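Local coordinates for protein glycerol kinase, putative (Plasmodium falciparum, PDB 2W40) that probably catalyses the ATP-dependent phosphorylation of glycerol to sn-glycerol 3-phosphate, at residues Thr270-Leu275 / Phe390-Ile395; Ser319-Asn324 / Ser378-Ala383; Gly345-Pro350 / Asn493-Arg498. All coordinates share one frame; numbering follows the deposited sequence.

Contact 1: residues Thr270-Leu275 / Phe390-Ile395; sequences TGVFLL and FQLNEI
Leu274 and Leu392 meet branch to branch, the CD1 methyl of Leu274 lying 3.9 Å from CD1 of Leu392, with the two side chains crossing at about a right angle. Two wider contacts accompany this pair: Val272 CG1 stands 4.2 Å from CD1 of Leu392, and the CB of Leu274 is 4.2 Å from CG2 of Ile395. Leu392 thus reaches two alternate strand residues with one methyl. Its first torsion (chi1 -171°) sets CG anti to the backbone N, and this carries a side chain that leaves the helix obliquely across to the strand.

Strand 272-279 and helix 377-403 run nearly parallel here, their local axes 10.0 Å apart and 20° from alignment. Val272 and Leu274 face the helix, whereas Phe273 between them turns to the other side of the sheet, where it makes a cation-pi contact with Arg85. Backbone bonds to Ile311 and Gly309 on one side and to Thr267 and Lys265 on the other hold the strand in place. Ile311 and Cys266 extend the same apolar layer toward Ile395 and Leu392. Just before the strand lies Thr270, an ADP-binding residue of this protein, although no ADP occupies this chain. A helix laid on a mixed sheet whose strand leads out of the nucleotide site is consistent with the sugar kinase/HSP70/actin superfamily, to which this enzyme belongs.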
ATOM      1  N   THR C 270      -9.059  -7.553 -17.365  1.00  9.05           N
ATOM      2  CA  THR C 270      -7.965  -6.612 -17.047  1.00  8.60           C
ATOM      3  C   THR C 270      -8.484  -5.256 -16.592  1.00  8.72           C
ATOM      4  O   THR C 270      -7.986  -4.700 -15.578  1.00  9.53           O
ATOM      5  CB  THR C 270      -7.074  -6.476 -18.291  1.00  6.83           C
ATOM      6  OG1 THR C 270      -6.535  -7.760 -18.693  1.00 10.18           O
ATOM      7  CG2 THR C 270      -5.937  -5.558 -18.101  1.00  9.13           C
ATOM      8  N   GLY C 271      -9.439  -4.713 -17.305  1.00  6.96           N
ATOM      9  CA  GLY C 271     -10.291  -3.601 -16.818  1.00  8.44           C
ATOM     10  C   GLY C 271     -11.719  -4.076 -16.646  1.00  7.57           C
ATOM     11  O   GLY C 271     -12.029  -5.231 -16.883  1.00  9.02           O
ATOM     12  N   VAL C 272     -12.623  -3.161 -16.334  1.00  8.57           N
ATOM     13  CA  VAL C 272     -14.024  -3.444 -16.244  1.00  7.93           C
ATOM     14  C   VAL C 272     -14.686  -2.475 -17.229  1.00  7.31           C
ATOM     15  O   VAL C 272     -14.408  -1.272 -17.233  1.00  9.72           O
ATOM     16  CB  VAL C 272     -14.539  -3.256 -14.817  1.00  8.86           C
ATOM     17  CG1 VAL C 272     -16.106  -3.289 -14.775  1.00 11.22           C
ATOM     18  CG2 VAL C 272     -13.855  -4.401 -13.977  1.00  8.39           C
ATOM     19  N   PHE C 273     -15.594  -2.983 -18.058  1.00  8.98           N
ATOM     20  CA  PHE C 273     -16.232  -2.179 -19.114  1.00  9.31           C
ATOM     21  C   PHE C 273     -17.748  -2.437 -19.159  1.00 10.01           C
ATOM     22  O   PHE C 273     -18.168  -3.535 -19.449  1.00 10.13           O
ATOM     23  CB  PHE C 273     -15.605  -2.462 -20.457  1.00  9.87           C
ATOM     24  CG  PHE C 273     -14.101  -2.259 -20.421  1.00 10.36           C
ATOM     25  CD1 PHE C 273     -13.571  -0.987 -20.631  1.00 12.19           C
ATOM     26  CD2 PHE C 273     -13.246  -3.245 -20.071  1.00 10.92           C
ATOM     27  CE1 PHE C 273     -12.221  -0.760 -20.487  1.00 11.64           C
ATOM     28  CE2 PHE C 273     -11.892  -2.994 -20.040  1.00 10.24           C
ATOM     29  CZ  PHE C 273     -11.433  -1.733 -20.189  1.00  9.84           C
ATOM     30  N   LEU C 274     -18.529  -1.387 -18.894  1.00  8.97           N
ATOM     31  CA  LEU C 274     -19.991  -1.457 -18.952  1.00  9.50           C
ATOM     32  C   LEU C 274     -20.403  -0.777 -20.246  1.00  9.18           C
ATOM     33  O   LEU C 274     -20.066   0.401 -20.462  1.00  9.93           O
ATOM     34  CB  LEU C 274     -20.585  -0.764 -17.740  1.00 10.29           C
ATOM     35  CG  LEU C 274     -22.114  -1.056 -17.495  1.00 13.06           C
ATOM     36  CD1 LEU C 274     -22.501  -0.762 -16.073  1.00 16.24           C
ATOM     37  CD2 LEU C 274     -22.868  -0.176 -18.418  1.00 18.55           C
ATOM     38  N   LEU C 275     -21.171  -1.496 -21.089  1.00 10.10           N
ATOM     39  CA  LEU C 275     -21.775  -0.893 -22.239  1.00  9.12           C
ATOM     40  C   LEU C 275     -23.283  -1.046 -22.198  1.00 10.11           C
ATOM     41  O   LEU C 275     -23.813  -2.144 -21.886  1.00 10.42           O
ATOM     42  CB  LEU C 275     -21.257  -1.471 -23.543  1.00 11.15           C
ATOM     43  CG  LEU C 275     -19.815  -1.021 -23.932  1.00  9.57           C
ATOM     44  CD1 LEU C 275     -18.729  -1.828 -23.204  1.00 11.57           C
ATOM     45  CD2 LEU C 275     -19.609  -1.116 -25.472  1.00 12.74           C
ATOM     46  N   PHE C 390     -16.926   0.209  -6.207  1.00  5.81           N
ATOM     47  CA  PHE C 390     -17.194   1.642  -6.066  1.00  6.97           C
ATOM     48  C   PHE C 390     -17.093   2.440  -7.363  1.00  7.33           C
ATOM     49  O   PHE C 390     -17.886   3.353  -7.594  1.00  8.20           O
ATOM     50  CB  PHE C 390     -16.258   2.221  -5.008  1.00  8.29           C
ATOM     51  CG  PHE C 390     -16.609   1.831  -3.590  1.00  8.46           C
ATOM     52  CD1 PHE C 390     -17.867   2.140  -3.011  1.00 10.44           C
ATOM     53  CD2 PHE C 390     -15.688   1.127  -2.820  1.00 10.04           C
ATOM     54  CE1 PHE C 390     -18.134   1.764  -1.674  1.00  8.73           C
ATOM     55  CE2 PHE C 390     -15.971   0.777  -1.521  1.00 11.27           C
ATOM     56  CZ  PHE C 390     -17.214   1.058  -0.979  1.00  9.79           C
ATOM     57  N   GLN C 391     -16.100   2.095  -8.177  1.00  6.44           N
ATOM     58  CA  GLN C 391     -15.984   2.755  -9.474  1.00  7.00           C
ATOM     59  C   GLN C 391     -17.183   2.413 -10.412  1.00  7.49           C
ATOM     60  O   GLN C 391     -17.719   3.291 -11.134  1.00 10.37           O
ATOM     61  CB  GLN C 391     -14.642   2.335 -10.121  1.00  7.73           C
ATOM     62  CG  GLN C 391     -13.398   3.047  -9.533  1.00 12.04           C
ATOM     63  CD  GLN C 391     -12.177   2.552 -10.215  1.00  9.20           C
ATOM     64  OE1 GLN C 391     -11.733   3.139 -11.172  1.00 13.46           O
ATOM     65  NE2 GLN C 391     -11.646   1.394  -9.756  1.00 11.56           N
ATOM     66  N   LEU C 392     -17.581   1.138 -10.385  1.00  8.69           N
ATOM     67  CA  LEU C 392     -18.692   0.708 -11.198  1.00  8.95           C
ATOM     68  C   LEU C 392     -19.962   1.444 -10.800  1.00  8.29           C
ATOM     69  O   LEU C 392     -20.769   1.827 -11.632  1.00  9.66           O
ATOM     70  CB  LEU C 392     -18.797  -0.810 -11.104  1.00  9.55           C
ATOM     71  CG  LEU C 392     -19.808  -1.357 -12.112  1.00 10.23           C
ATOM     72  CD1 LEU C 392     -19.481  -1.038 -13.603  1.00 10.04           C
ATOM     73  CD2 LEU C 392     -20.046  -2.848 -11.852  1.00 12.42           C
ATOM     74  N   ASN C 393     -20.150   1.667  -9.495  1.00  8.67           N
ATOM     75  CA  ASN C 393     -21.315   2.393  -9.005  1.00  8.95           C
ATOM     76  C   ASN C 393     -21.391   3.812  -9.554  1.00  8.87           C
ATOM     77  O   ASN C 393     -22.447   4.297  -9.957  1.00 11.61           O
ATOM     78  CB  ASN C 393     -21.265   2.435  -7.501  1.00 10.29           C
ATOM     79  CG  ASN C 393     -22.460   3.151  -6.924  1.00 10.98           C
ATOM     80  OD1 ASN C 393     -23.610   2.884  -7.310  1.00 14.21           O
ATOM     81  ND2 ASN C 393     -22.208   4.023  -5.904  1.00 14.06           N
ATOM     82  N   GLU C 394     -20.220   4.450  -9.602  1.00 10.04           N
ATOM     83  CA  GLU C 394     -20.164   5.778 -10.230  1.00 11.30           C
ATOM     84  C   GLU C 394     -20.594   5.799 -11.729  1.00 10.51           C
ATOM     85  O   GLU C 394     -21.329   6.686 -12.198  1.00 10.33           O
ATOM     86  CB  GLU C 394     -18.778   6.439 -10.061  1.00 12.23           C
ATOM     87  CG  GLU C 394     -18.434   6.629  -8.623  1.00 12.00           C
ATOM     88  CD  GLU C 394     -17.216   7.532  -8.376  1.00 15.24           C
ATOM     89  OE1 GLU C 394     -16.639   8.117  -9.334  1.00 16.93           O
ATOM     90  OE2 GLU C 394     -16.836   7.673  -7.152  1.00 17.73           O
ATOM     91  N   ILE C 395     -20.131   4.823 -12.460  1.00 10.04           N
ATOM     92  CA  ILE C 395     -20.525   4.553 -13.820  1.00  9.67           C
ATOM     93  C   ILE C 395     -22.022   4.338 -13.932  1.00 10.21           C
ATOM     94  O   ILE C 395     -22.662   4.926 -14.822  1.00 10.47           O
ATOM     95  CB  ILE C 395     -19.701   3.403 -14.453  1.00  9.69           C
ATOM     96  CG1 ILE C 395     -18.260   3.897 -14.735  1.00 10.35           C
ATOM     97  CG2 ILE C 395     -20.315   2.872 -15.757  1.00  9.87           C
ATOM     98  CD1 ILE C 395     -17.236   2.776 -15.065  1.00 10.36           C
TER

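Contact 2: residues Ser319-Asn324 / Ser378-Ala383; sequences SWLLKN and SHIVRA
Between residues 319-324 and 378-383 the backbones come nearest at Leu321 and Val381, whose CA atoms are 7.3 Å apart. Side chains from both helices fill that interval, but the load is unequal: a single leucine on the first helix works against two beta-branched neighbours on the second. Leu321 points at helix 377-403; chi1 of -68° sets its CG anti to the carbonyl carbon, and chi2 of 171° then spreads the methyls, CD1 to Val381 and CD2 to Ile380. CD1 is 4.0 Å from CG2 of Val381 and also lies 4.1 Å from the CA of Val381, so this branch rests against the helix surface as well as a side chain. CD2 takes the more distant partner, coming to 4.4 Å from CG2 of Ile380. The Leu321 and Val381 side chains cross obliquely. In Val381 the methyl that does the touching is the one beside the backbone N, CG1 being placed anti to that atom (chi1 172°).

The same CD2 of Leu321 also meets the edge of the Trp320 ring, in its plane. Trp320 looks outward from the contact to the second subunit: its NE1 is hydrogen-bonded to Thr375 O of that subunit, and Ile380 packs on Trp320 of the same neighbour. Within the chain, Ile336 of helix 333-339 backs Val381, while Phe348 and Ile368 lie against Ile380. Arg382 turns away and pairs with Glu386.

The chemistry is that of buried aliphatic carbons, chiefly methyls, which have no preferred direction of bonding. The fit probably rests on shape and on burial of apolar surface, while directional polar bonds are made at the margins, one of them across the subunit boundary.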
ATOM      1  N   SER C 319      -3.159  -8.245 -10.907  1.00 10.90           N
ATOM      2  CA  SER C 319      -1.839  -8.596 -11.433  1.00 11.29           C
ATOM      3  C   SER C 319      -0.684  -7.854 -10.728  1.00 12.08           C
ATOM      4  O   SER C 319       0.374  -8.395 -10.528  1.00 13.26           O
ATOM      5  CB  SER C 319      -1.782  -8.420 -12.943  1.00 13.72           C
ATOM      6  OG  SER C 319      -2.742  -9.352 -13.516  1.00 19.63           O
ATOM      7  N   TRP C 320      -0.965  -6.571 -10.441  1.00 10.97           N
ATOM      8  CA  TRP C 320      -0.030  -5.761  -9.699  1.00 10.01           C
ATOM      9  C   TRP C 320       0.215  -6.320  -8.265  1.00 10.83           C
ATOM     10  O   TRP C 320       1.345  -6.434  -7.779  1.00 11.94           O
ATOM     11  CB  TRP C 320      -0.417  -4.322  -9.691  1.00  9.83           C
ATOM     12  CG  TRP C 320       0.542  -3.396  -9.025  1.00 11.04           C
ATOM     13  CD1 TRP C 320       1.551  -2.679  -9.617  1.00 11.84           C
ATOM     14  CD2 TRP C 320       0.534  -3.039  -7.651  1.00 11.57           C
ATOM     15  NE1 TRP C 320       2.205  -1.930  -8.678  1.00 13.10           N
ATOM     16  CE2 TRP C 320       1.579  -2.102  -7.468  1.00 12.56           C
ATOM     17  CE3 TRP C 320      -0.273  -3.377  -6.570  1.00 13.12           C
ATOM     18  CZ2 TRP C 320       1.847  -1.557  -6.247  1.00 15.71           C
ATOM     19  CZ3 TRP C 320       0.049  -2.829  -5.306  1.00 12.95           C
ATOM     20  CH2 TRP C 320       1.040  -1.908  -5.190  1.00 12.70           C
ATOM     21  N   LEU C 321      -0.867  -6.697  -7.627  1.00  9.21           N
ATOM     22  CA  LEU C 321      -0.834  -7.312  -6.287  1.00  9.77           C
ATOM     23  C   LEU C 321      -0.009  -8.575  -6.325  1.00 10.70           C
ATOM     24  O   LEU C 321       0.752  -8.824  -5.421  1.00 12.31           O
ATOM     25  CB  LEU C 321      -2.241  -7.597  -5.796  1.00  8.59           C
ATOM     26  CG  LEU C 321      -3.119  -6.364  -5.480  1.00 10.17           C
ATOM     27  CD1 LEU C 321      -4.555  -6.872  -5.234  1.00 13.56           C
ATOM     28  CD2 LEU C 321      -2.610  -5.610  -4.252  1.00 10.68           C
ATOM     29  N   LEU C 322      -0.231  -9.412  -7.325  1.00 13.41           N
ATOM     30  CA  LEU C 322       0.480 -10.677  -7.437  1.00 14.55           C
ATOM     31  C   LEU C 322       1.977 -10.368  -7.627  1.00 14.66           C
ATOM     32  O   LEU C 322       2.873 -10.983  -7.038  1.00 15.62           O
ATOM     33  CB  LEU C 322      -0.024 -11.383  -8.692  1.00 15.90           C
ATOM     34  CG  LEU C 322       0.578 -12.740  -8.977  1.00 15.57           C
ATOM     35  CD1 LEU C 322       0.326 -13.707  -7.807  1.00 18.10           C
ATOM     36  CD2 LEU C 322      -0.003 -13.302 -10.310  1.00 19.09           C
ATOM     37  N   LYS C 323       2.320  -9.453  -8.525  1.00 15.65           N
ATOM     38  CA  LYS C 323       3.713  -9.208  -8.797  1.00 15.55           C
ATOM     39  C   LYS C 323       4.456  -8.715  -7.555  1.00 16.52           C
ATOM     40  O   LYS C 323       5.660  -9.004  -7.390  1.00 17.27           O
ATOM     41  CB  LYS C 323       3.793  -8.154  -9.859  1.00 16.66           C
ATOM     42  CG  LYS C 323       5.172  -7.702 -10.248  1.00 17.76           C
ATOM     43  CD  LYS C 323       5.152  -6.568 -11.365  1.00 22.79           C
ATOM     44  CE  LYS C 323       6.600  -5.759 -11.583  1.00 23.15           C
ATOM     45  NZ  LYS C 323       7.652  -6.584 -12.400  1.00 33.20           N
ATOM     46  N   ASN C 324       3.768  -7.917  -6.717  1.00 13.62           N
ATOM     47  CA  ASN C 324       4.356  -7.301  -5.532  1.00 13.50           C
ATOM     48  C   ASN C 324       4.037  -8.058  -4.250  1.00 13.65           C
ATOM     49  O   ASN C 324       4.311  -7.550  -3.163  1.00 12.03           O
ATOM     50  CB  ASN C 324       3.943  -5.854  -5.485  1.00 13.88           C
ATOM     51  CG  ASN C 324       4.467  -5.116  -6.685  1.00 15.57           C
ATOM     52  OD1 ASN C 324       3.725  -4.827  -7.680  1.00 24.24           O
ATOM     53  ND2 ASN C 324       5.737  -5.007  -6.735  1.00 10.79           N
ATOM     54  N   SER C 378      -4.417  -9.406   3.056  1.00 15.76           N
ATOM     55  CA  SER C 378      -5.812  -9.746   2.761  1.00 16.19           C
ATOM     56  C   SER C 378      -6.713  -8.512   2.713  1.00 14.85           C
ATOM     57  O   SER C 378      -7.538  -8.377   1.825  1.00 13.70           O
ATOM     58  CB  SER C 378      -6.356 -10.761   3.785  1.00 19.57           C
ATOM     59  OG  SER C 378      -6.629 -10.107   5.075  1.00 23.06           O
ATOM     60  N   HIS C 379      -6.585  -7.607   3.675  1.00 13.47           N
ATOM     61  CA  HIS C 379      -7.421  -6.433   3.707  1.00 11.34           C
ATOM     62  C   HIS C 379      -7.122  -5.492   2.549  1.00  9.33           C
ATOM     63  O   HIS C 379      -8.020  -4.848   1.993  1.00  8.49           O
ATOM     64  CB  HIS C 379      -7.235  -5.640   5.018  1.00 11.55           C
ATOM     65  CG  HIS C 379      -7.400  -6.430   6.266  1.00 14.08           C
ATOM     66  ND1 HIS C 379      -8.631  -6.821   6.774  1.00 23.42           N
ATOM     67  CD2 HIS C 379      -6.493  -6.785   7.188  1.00 11.54           C
ATOM     68  CE1 HIS C 379      -8.453  -7.414   7.949  1.00 19.95           C
ATOM     69  NE2 HIS C 379      -7.162  -7.408   8.214  1.00 20.83           N
ATOM     70  N   ILE C 380      -5.853  -5.409   2.170  1.00 10.07           N
ATOM     71  CA  ILE C 380      -5.427  -4.562   1.019  1.00 11.45           C
ATOM     72  C   ILE C 380      -5.994  -5.107  -0.282  1.00  9.60           C
ATOM     73  O   ILE C 380      -6.477  -4.370  -1.111  1.00 11.37           O
ATOM     74  CB  ILE C 380      -3.885  -4.408   0.993  1.00 11.83           C
ATOM     75  CG1 ILE C 380      -3.422  -3.729   2.330  1.00 13.37           C
ATOM     76  CG2 ILE C 380      -3.398  -3.781  -0.323  1.00 10.60           C
ATOM     77  CD1 ILE C 380      -1.844  -3.735   2.574  1.00 14.19           C
ATOM     78  N   VAL C 381      -5.868  -6.424  -0.448  1.00  9.22           N
ATOM     79  CA  VAL C 381      -6.481  -7.128  -1.595  1.00  8.47           C
ATOM     80  C   VAL C 381      -7.986  -6.878  -1.692  1.00  8.58           C
ATOM     81  O   VAL C 381      -8.491  -6.445  -2.757  1.00  9.08           O
ATOM     82  CB  VAL C 381      -6.113  -8.662  -1.540  1.00  9.99           C
ATOM     83  CG1 VAL C 381      -6.922  -9.445  -2.633  1.00 11.64           C
ATOM     84  CG2 VAL C 381      -4.638  -8.800  -1.695  1.00 10.13           C
ATOM     85  N   ARG C 382      -8.697  -7.089  -0.591  1.00  9.92           N
ATOM     86  CA  ARG C 382     -10.150  -6.839  -0.540  1.00  8.07           C
ATOM     87  C   ARG C 382     -10.476  -5.410  -0.892  1.00  7.75           C
ATOM     88  O   ARG C 382     -11.425  -5.167  -1.598  1.00  7.35           O
ATOM     89  CB  ARG C 382     -10.730  -7.246   0.840  1.00  9.34           C
ATOM     90  CG  ARG C 382     -12.193  -7.014   0.905  1.00 10.33           C
ATOM     91  CD  ARG C 382     -12.859  -7.409   2.198  1.00 11.78           C
ATOM     92  NE  ARG C 382     -14.199  -6.917   2.036  1.00 16.21           N
ATOM     93  CZ  ARG C 382     -15.298  -7.617   1.822  1.00 13.41           C
ATOM     94  NH1 ARG C 382     -15.325  -8.949   1.972  1.00 14.56           N
ATOM     95  NH2 ARG C 382     -16.392  -6.956   1.530  1.00 15.19           N
ATOM     96  N   ALA C 383      -9.644  -4.472  -0.432  1.00  6.34           N
ATOM     97  CA  ALA C 383      -9.969  -3.044  -0.602  1.00  6.48           C
ATOM     98  C   ALA C 383      -9.856  -2.748  -2.140  1.00  6.69           C
ATOM     99  O   ALA C 383     -10.593  -1.971  -2.720  1.00  8.53           O
ATOM    100  CB  ALA C 383      -8.950  -2.115   0.246  1.00  8.16           C
TER

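Contact 3: residues Gly345-Pro350 / Asn493-Arg498; sequences GVIFVP and NKAVER
Ile347 and Val349 close round the methyl of Ala495, an example of a small two-stranded antiparallel sheet, 347-349 with 366-371, carrying an alpha-helix on one face. The helix is 482-500, near the C-terminus; its local axis passes 8.7 Å from that of the strand at an angle of 49°. Because strand side chains alternate, Ile347 and Val349 point to this helix, while Phe348 between them points the opposite way, onto Ala383 and Leu384 of helix 377-403. The short sheet is thus a layer between two helices.

On the helix side, Ala495 projects directly at the strand. Its lack of further side chain lets the helix backbone come near, and the CG2 of Val349 lies 4.0 Å from the carbonyl carbon C of Ala495. That same CG2 is shared with the next residue, standing 4.1 Å from CG2 of Val496, a methyl-to-methyl meeting reached from a side chain that leaves the helix obliquely. Both valines use the branch beside the backbone N for this contact.

Farther out, Tyr369 of the partner strand touches Ala495, and Glu491 and Trp492, a turn earlier in the helix, lie against Ile347. The outer side of the helix faces the second subunit, where Arg498 NH1 is hydrogen-bonded to Ile501 O of that subunit.

Ile347 approaches Ala495 with several carbons at once. Its chi1 of -58° sets CG1 anti to the carbonyl carbon and leaves CG2 anti to the backbone N, and both branches reach the alanine: CD1 is 3.9 Å from the CB of Ala495, and Ile347 CG2 comes to 3.4 Å from Ala495 CB, tighter than usual van der Waals contact.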
ATOM      1  N   GLY C 345     -11.736  -0.600   7.335  1.00 18.48           N
ATOM      2  CA  GLY C 345     -11.850   0.756   6.910  1.00 16.83           C
ATOM      3  C   GLY C 345     -10.755   1.145   5.929  1.00 15.82           C
ATOM      4  O   GLY C 345     -10.740   2.278   5.552  1.00 18.46           O
ATOM      5  N   VAL C 346      -9.891   0.213   5.566  1.00 11.60           N
ATOM      6  CA  VAL C 346      -8.922   0.503   4.488  1.00 10.41           C
ATOM      7  C   VAL C 346      -9.671   0.755   3.173  1.00 10.28           C
ATOM      8  O   VAL C 346     -10.641   0.019   2.835  1.00  9.94           O
ATOM      9  CB  VAL C 346      -7.878  -0.632   4.303  1.00 10.42           C
ATOM     10  CG1 VAL C 346      -6.951  -0.426   3.040  1.00  9.83           C
ATOM     11  CG2 VAL C 346      -7.022  -0.726   5.644  1.00 13.76           C
ATOM     12  N   ILE C 347      -9.222   1.759   2.411  1.00  8.44           N
ATOM     13  CA  ILE C 347      -9.733   2.034   1.109  1.00  9.34           C
ATOM     14  C   ILE C 347      -8.567   2.080   0.194  1.00  8.44           C
ATOM     15  O   ILE C 347      -7.523   2.691   0.500  1.00  9.00           O
ATOM     16  CB  ILE C 347     -10.555   3.364   1.034  1.00  9.55           C
ATOM     17  CG1 ILE C 347     -11.712   3.305   2.006  1.00 12.13           C
ATOM     18  CG2 ILE C 347     -10.926   3.734  -0.403  1.00 10.41           C
ATOM     19  CD1 ILE C 347     -12.342   4.510   2.302  1.00 16.15           C
ATOM     20  N   PHE C 348      -8.774   1.528  -0.961  1.00  8.25           N
ATOM     21  CA  PHE C 348      -7.733   1.466  -2.038  1.00  8.52           C
ATOM     22  C   PHE C 348      -8.341   2.110  -3.270  1.00 10.52           C
ATOM     23  O   PHE C 348      -9.250   1.532  -3.862  1.00 10.44           O
ATOM     24  CB  PHE C 348      -7.339   0.001  -2.314  1.00 10.13           C
ATOM     25  CG  PHE C 348      -6.016  -0.212  -3.041  1.00  7.02           C
ATOM     26  CD1 PHE C 348      -5.281  -1.325  -2.766  1.00 10.44           C
ATOM     27  CD2 PHE C 348      -5.554   0.610  -4.023  1.00 12.69           C
ATOM     28  CE1 PHE C 348      -4.139  -1.586  -3.436  1.00 11.81           C
ATOM     29  CE2 PHE C 348      -4.355   0.402  -4.632  1.00 13.31           C
ATOM     30  CZ  PHE C 348      -3.652  -0.739  -4.359  1.00 11.18           C
ATOM     31  N   VAL C 349      -7.831   3.282  -3.648  1.00  9.42           N
ATOM     32  CA  VAL C 349      -8.326   3.942  -4.831  1.00 10.91           C
ATOM     33  C   VAL C 349      -7.454   3.425  -5.971  1.00 11.86           C
ATOM     34  O   VAL C 349      -6.326   3.837  -6.053  1.00 13.20           O
ATOM     35  CB  VAL C 349      -8.312   5.492  -4.727  1.00 11.37           C
ATOM     36  CG1 VAL C 349      -8.759   6.140  -6.032  1.00 11.70           C
ATOM     37  CG2 VAL C 349      -9.095   5.979  -3.523  1.00 11.80           C
ATOM     38  N   PRO C 350      -7.954   2.446  -6.785  1.00 13.78           N
ATOM     39  CA  PRO C 350      -7.102   1.696  -7.733  1.00 15.18           C
ATOM     40  C   PRO C 350      -6.978   2.565  -9.032  1.00 15.71           C
ATOM     41  O   PRO C 350      -7.923   2.578  -9.931  1.00 20.34           O
ATOM     42  CB  PRO C 350      -7.913   0.388  -8.009  1.00 16.28           C
ATOM     43  CG  PRO C 350      -9.125   0.446  -7.097  1.00 16.37           C
ATOM     44  CD  PRO C 350      -9.325   1.955  -6.855  1.00 14.12           C
ATOM     45  N   ASN C 493     -15.886   7.956  -1.258  1.00 11.17           N
ATOM     46  CA  ASN C 493     -15.887   9.352  -1.807  1.00 12.34           C
ATOM     47  C   ASN C 493     -14.859  10.241  -1.125  1.00 13.20           C
ATOM     48  O   ASN C 493     -14.153  10.992  -1.773  1.00 14.56           O
ATOM     49  CB  ASN C 493     -17.250   9.996  -1.650  1.00 13.32           C
ATOM     50  CG  ASN C 493     -18.254   9.562  -2.661  1.00 14.47           C
ATOM     51  OD1 ASN C 493     -17.902   9.025  -3.726  1.00 19.06           O
ATOM     52  ND2 ASN C 493     -19.576   9.776  -2.319  1.00 20.49           N
ATOM     53  N   LYS C 494     -14.685  10.083   0.167  1.00 13.62           N
ATOM     54  CA  LYS C 494     -13.704  10.900   0.901  1.00 15.26           C
ATOM     55  C   LYS C 494     -12.291  10.481   0.534  1.00 13.62           C
ATOM     56  O   LYS C 494     -11.414  11.309   0.366  1.00 13.66           O
ATOM     57  CB  LYS C 494     -13.934  10.773   2.374  1.00 17.77           C
ATOM     58  CG  LYS C 494     -15.205  11.434   2.784  1.00 19.46           C
ATOM     59  CD  LYS C 494     -15.337  11.640   4.232  1.00 23.42           C
ATOM     60  CE  LYS C 494     -14.407  10.782   5.122  1.00 30.92           C
ATOM     61  NZ  LYS C 494     -14.932   9.372   5.441  1.00 35.95           N
ATOM     62  N   ALA C 495     -12.037   9.171   0.366  1.00 12.12           N
ATOM     63  CA  ALA C 495     -10.724   8.658  -0.101  1.00 11.49           C
ATOM     64  C   ALA C 495     -10.447   9.127  -1.518  1.00 10.04           C
ATOM     65  O   ALA C 495      -9.376   9.620  -1.797  1.00 12.06           O
ATOM     66  CB  ALA C 495     -10.788   7.143  -0.086  1.00 10.96           C
ATOM     67  N   VAL C 496     -11.425   9.135  -2.412  1.00 11.22           N
ATOM     68  CA  VAL C 496     -11.219   9.742  -3.789  1.00 11.26           C
ATOM     69  C   VAL C 496     -10.918  11.253  -3.721  1.00 11.89           C
ATOM     70  O   VAL C 496      -9.944  11.805  -4.325  1.00 12.09           O
ATOM     71  CB  VAL C 496     -12.370   9.431  -4.723  1.00 13.12           C
ATOM     72  CG1 VAL C 496     -12.131  10.072  -6.082  1.00 11.45           C
ATOM     73  CG2 VAL C 496     -12.506   7.913  -4.877  1.00 11.51           C
ATOM     74  N   GLU C 497     -11.610  11.921  -2.839  1.00 11.44           N
ATOM     75  CA  GLU C 497     -11.340  13.390  -2.657  1.00 13.55           C
ATOM     76  C   GLU C 497      -9.918  13.588  -2.194  1.00 10.77           C
ATOM     77  O   GLU C 497      -9.226  14.541  -2.648  1.00 13.65           O
ATOM     78  CB  GLU C 497     -12.358  13.989  -1.682  1.00 14.15           C
ATOM     79  CG  GLU C 497     -12.299  15.454  -1.613  1.00 17.76           C
ATOM     80  CD  GLU C 497     -13.461  16.044  -0.796  1.00 22.69           C
ATOM     81  OE1 GLU C 497     -14.314  15.240  -0.275  1.00 31.16           O
ATOM     82  OE2 GLU C 497     -13.461  17.313  -0.683  1.00 33.73           O
ATOM     83  N   ARG C 498      -9.463  12.818  -1.190  1.00 12.32           N
ATOM     84  CA  ARG C 498      -8.068  12.887  -0.663  1.00 12.80           C
ATOM     85  C   ARG C 498      -7.105  12.670  -1.822  1.00 11.77           C
ATOM     86  O   ARG C 498      -6.041  13.322  -1.904  1.00 13.34           O
ATOM     87  CB  ARG C 498      -7.722  11.858   0.439  1.00 13.37           C
ATOM     88  CG  ARG C 498      -8.383  12.037   1.701  1.00 14.69           C
ATOM     89  CD  ARG C 498      -7.897  11.029   2.683  1.00 12.93           C
ATOM     90  NE  ARG C 498      -8.913  10.985   3.713  1.00 17.87           N
ATOM     91  CZ  ARG C 498      -9.119  12.002   4.571  1.00 18.09           C
ATOM     92  NH1 ARG C 498      -8.226  12.975   4.732  1.00 18.64           N
ATOM     93  NH2 ARG C 498     -10.138  11.938   5.426  1.00 22.24           N
TER

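All three contacts are apolar, yet they occupy different depths. Contact 1 is the innermost, its centre about 12 Å from the chain centre, and joins the large mixed sheet to helix 377-403 beside the nucleotide site. Contact 2 uses an earlier part of that helix, helix against helix, and the strand of contact 3 lies against it through Phe348 on Ala383 and Pro350 on Gln391. The centres of contacts 2 and 3 lie about 22 and 25 Å from the chain centre and both border the second subunit, so polar bonds to that subunit flank their methyl groups. Contact 1 touches no other chain; the polar bonds around it run to strands and side chains of the same chain.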